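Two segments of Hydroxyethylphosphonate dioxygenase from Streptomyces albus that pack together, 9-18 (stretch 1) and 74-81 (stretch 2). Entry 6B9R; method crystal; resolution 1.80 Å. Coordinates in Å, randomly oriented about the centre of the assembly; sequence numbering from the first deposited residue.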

# COMPACT_ATOMS: atom_id res chain seq x y z
N SER A 9 23.17 14.08 -3.41
CA SER A 9 22.19 13.32 -2.63
C SER A 9 21.12 14.25 -2.10
O SER A 9 19.93 14.00 -2.27
N ASP A 10 21.54 15.34 -1.45
CA ASP A 10 20.59 16.37 -1.05
C ASP A 10 19.97 17.05 -2.26
O ASP A 10 18.79 17.43 -2.24
N ALA A 11 20.75 17.21 -3.33
CA ALA A 11 20.22 17.79 -4.56
C ALA A 11 19.25 16.84 -5.25
O ALA A 11 18.27 17.29 -5.86
N ALA A 12 19.52 15.54 -5.19
CA ALA A 12 18.57 14.57 -5.74
C ALA A 12 17.26 14.57 -4.95
O ALA A 12 16.18 14.47 -5.54
N ARG A 13 17.35 14.68 -3.63
CA ARG A 13 16.13 14.72 -2.81
C ARG A 13 15.34 15.99 -3.09
O ARG A 13 14.10 15.96 -3.15
N ALA A 14 16.04 17.12 -3.24
CA ALA A 14 15.38 18.36 -3.62
C ALA A 14 14.66 18.21 -4.95
O ALA A 14 13.52 18.67 -5.09
N ALA A 15 15.29 17.56 -5.93
CA ALA A 15 14.64 17.32 -7.21
C ALA A 15 13.38 16.46 -7.05
O ALA A 15 12.36 16.72 -7.69
N ARG A 16 13.45 15.43 -6.20
CA ARG A 16 12.26 14.63 -5.94
C ARG A 16 11.15 15.47 -5.34
O ARG A 16 9.98 15.32 -5.71
N ALA A 17 11.50 16.37 -4.41
CA ALA A 17 10.49 17.22 -3.78
C ALA A 17 9.89 18.19 -4.79
O ALA A 17 8.68 18.43 -4.79
N ALA A 18 10.72 18.75 -5.68
CA ALA A 18 10.19 19.65 -6.71
C ALA A 18 9.24 18.90 -7.63
O ALA A 18 8.18 19.42 -8.00
N ASP A 74 2.26 14.61 1.52
CA ASP A 74 2.15 14.38 0.08
C ASP A 74 3.19 15.14 -0.72
O ASP A 74 3.36 14.86 -1.91
N LEU A 75 3.89 16.10 -0.11
CA LEU A 75 4.87 16.90 -0.82
C LEU A 75 6.30 16.57 -0.41
O LEU A 75 7.24 17.20 -0.91
N LEU A 76 6.47 15.60 0.50
CA LEU A 76 7.79 15.23 0.98
C LEU A 76 8.26 13.94 0.33
O LEU A 76 7.53 12.94 0.34
N PRO A 77 9.45 13.93 -0.24
CA PRO A 77 10.07 12.67 -0.66
C PRO A 77 10.62 11.94 0.55
O PRO A 77 10.61 12.46 1.67
N ILE A 78 11.12 10.74 0.32
CA ILE A 78 11.89 10.06 1.34
C ILE A 78 13.37 10.18 0.97
O ILE A 78 13.73 10.65 -0.11
N HIS A 79 14.23 9.79 1.89
CA HIS A 79 15.67 9.87 1.66
C HIS A 79 16.16 8.62 0.97
O HIS A 79 15.61 7.53 1.13
N ASN A 80 17.21 8.78 0.18
CA ASN A 80 17.98 7.67 -0.36
C ASN A 80 19.27 7.64 0.43
O ASN A 80 20.10 8.55 0.30
N ASP A 81 19.43 6.63 1.28
CA ASP A 81 20.68 6.43 2.01
C ASP A 81 21.40 5.16 1.57
O ASP A 81 22.31 4.71 2.26

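Packing of an irregular strand-free segment, 74-81, along one side of the helix that begins near the start of stretch 1; the pair buries 384 Å² in total, counted over both surfaces. D74 makes no contact with the helix. L75 (chi1 m, chi2 t) points its CB sideways and is met through its backbone: A17 CB lies 4.3 Å from L75 O, and water 4 donates both to L75 O (2.8 Å) and to A17 O (2.8 Å), tying the two carbonyls together. L76 (m, t) directs its CB away from the helix and stays out of contact. P77 is the apolar centre of the interface. Its CB points toward the helix, and its ring, with C-gamma endo pucker, meets three residues: P77 CD packs 3.6 Å from A17 CB, P77 CG lies 3.7 Å from R13 CG and 3.6 Å from R13 O, and P77 CB lies 3.7 Å from R16 CB. The arginines thus contribute their aliphatic portions here, while their guanidinium groups reach on to the residues that follow. I78 (p, t) turns its CB away and offers its backbone instead. R16, with CB toward stretch 2 and chi1 to chi3 m, t and m, donates from NH2 to I78 O at 2.8 Å; the N-H...O angle of 171° makes this nearly linear, and the carbonyl oxygen sits at the guanidinium edge, near its plane. Water 3 bridges the same two residues, accepting from I78 N (3.1 Å) and, weakly, from R16 NE (3.3 Å). H79 (chi1 m) starts sideways, but its ring swings nearer and lies against R13, whose CB points toward stretch 2 (chi1 to chi3 t, t, p). R13 CD stands 3.8 Å from the H79 ring centroid, only 8° off the normal, a CH-pi contact over the face. R13 NH1 and H79 ND1 are 3.1 Å apart, but the angle is too poor for a hydrogen bond, since ND1 lies over a face of the guanidinium. D10 (chi1 m) steadies that group from within the helix: D10 OD1 forms a salt bridge with R13 NH2 (3.2 Å), with weak hydrogen bonds to R13 NH2 and NH1. N80 (chi1 t) has its CB sideways, 4.0 Å from R16 NH2. Water 2 gathers three donors, R13 NH1 (3.1 Å), R16 NH2 (3.1 Å) and N80 N (3.0 Å). Water 1 donates to N80 O (2.7 Å) and hydrogen-bonds S9 OG (2.9 Å; chi1 t, CB toward), spanning a direct OG to N80 O separation of 3.8 Å.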

# COMPACT_ATOMS: atom_id res chain seq x y z
CB SER A 9 22.87 12.56 -1.49
OG SER A 9 21.95 11.71 -0.83
CB ASP A 10 21.27 17.42 -0.17
CG ASP A 10 21.44 16.96 1.26
OD1 ASP A 10 21.01 15.83 1.59
OD2 ASP A 10 22.01 17.72 2.07
CB ALA A 11 21.36 18.17 -5.50
CB ALA A 12 19.19 13.17 -5.73
CB ARG A 13 16.47 14.62 -1.33
CG ARG A 13 15.25 14.48 -0.43
CD ARG A 13 15.59 14.01 0.98
NE ARG A 13 16.26 15.04 1.77
CZ ARG A 13 17.54 14.99 2.14
NH1 ARG A 13 18.30 13.96 1.79
NH2 ARG A 13 18.06 15.98 2.86
CB ALA A 14 16.40 19.50 -3.68
CB ALA A 15 15.62 16.64 -8.17
CB ARG A 16 12.61 13.45 -5.01
CG ARG A 16 13.59 12.47 -5.63
CD ARG A 16 13.53 11.08 -4.99
NE ARG A 16 14.07 11.04 -3.63
CZ ARG A 16 15.37 11.05 -3.33
NH1 ARG A 16 16.28 11.10 -4.29
NH2 ARG A 16 15.75 11.01 -2.06
CB ALA A 17 11.10 17.99 -2.61
CB ALA A 18 11.34 20.27 -7.50
CB ASP A 74 0.74 14.74 -0.39
CG ASP A 74 -0.33 14.02 0.39
OD1 ASP A 74 -0.09 12.85 0.79
OD2 ASP A 74 -1.42 14.60 0.61
CB LEU A 75 4.61 18.40 -0.60
CG LEU A 75 3.32 18.96 -1.21
CD1 LEU A 75 3.13 20.41 -0.78
CD2 LEU A 75 3.31 18.87 -2.74
CB LEU A 76 7.78 15.06 2.50
CG LEU A 76 7.63 16.36 3.29
CD1 LEU A 76 7.44 16.01 4.73
CD2 LEU A 76 8.86 17.22 3.11
CB PRO A 77 11.19 13.14 -1.59
CG PRO A 77 11.60 14.47 -1.00
CD PRO A 77 10.30 15.10 -0.54
CB ILE A 78 11.46 8.58 1.53
CG1 ILE A 78 11.76 7.73 0.29
CG2 ILE A 78 9.99 8.49 1.92
CD1 ILE A 78 11.80 6.22 0.62
CB HIS A 79 16.42 10.05 2.98
CG HIS A 79 16.05 11.29 3.73
ND1 HIS A 79 16.97 12.27 4.04
CD2 HIS A 79 14.87 11.70 4.25
CE1 HIS A 79 16.37 13.24 4.71
NE2 HIS A 79 15.09 12.92 4.84
CB ASN A 80 18.24 7.84 -1.86
CG ASN A 80 18.98 6.63 -2.46
OD1 ASN A 80 19.81 6.01 -1.80
ND2 ASN A 80 18.66 6.30 -3.70
CB ASP A 81 20.42 6.44 3.53
CG ASP A 81 19.41 5.39 3.96
OD1 ASP A 81 19.23 4.40 3.23
OD2 ASP A 81 18.80 5.56 5.04
O HOH W 1 21.97 8.86 -1.57
O HOH W 2 18.16 11.63 -0.28
O HOH W 3 11.18 9.84 -2.61
O HOH W 4 7.43 19.52 -2.48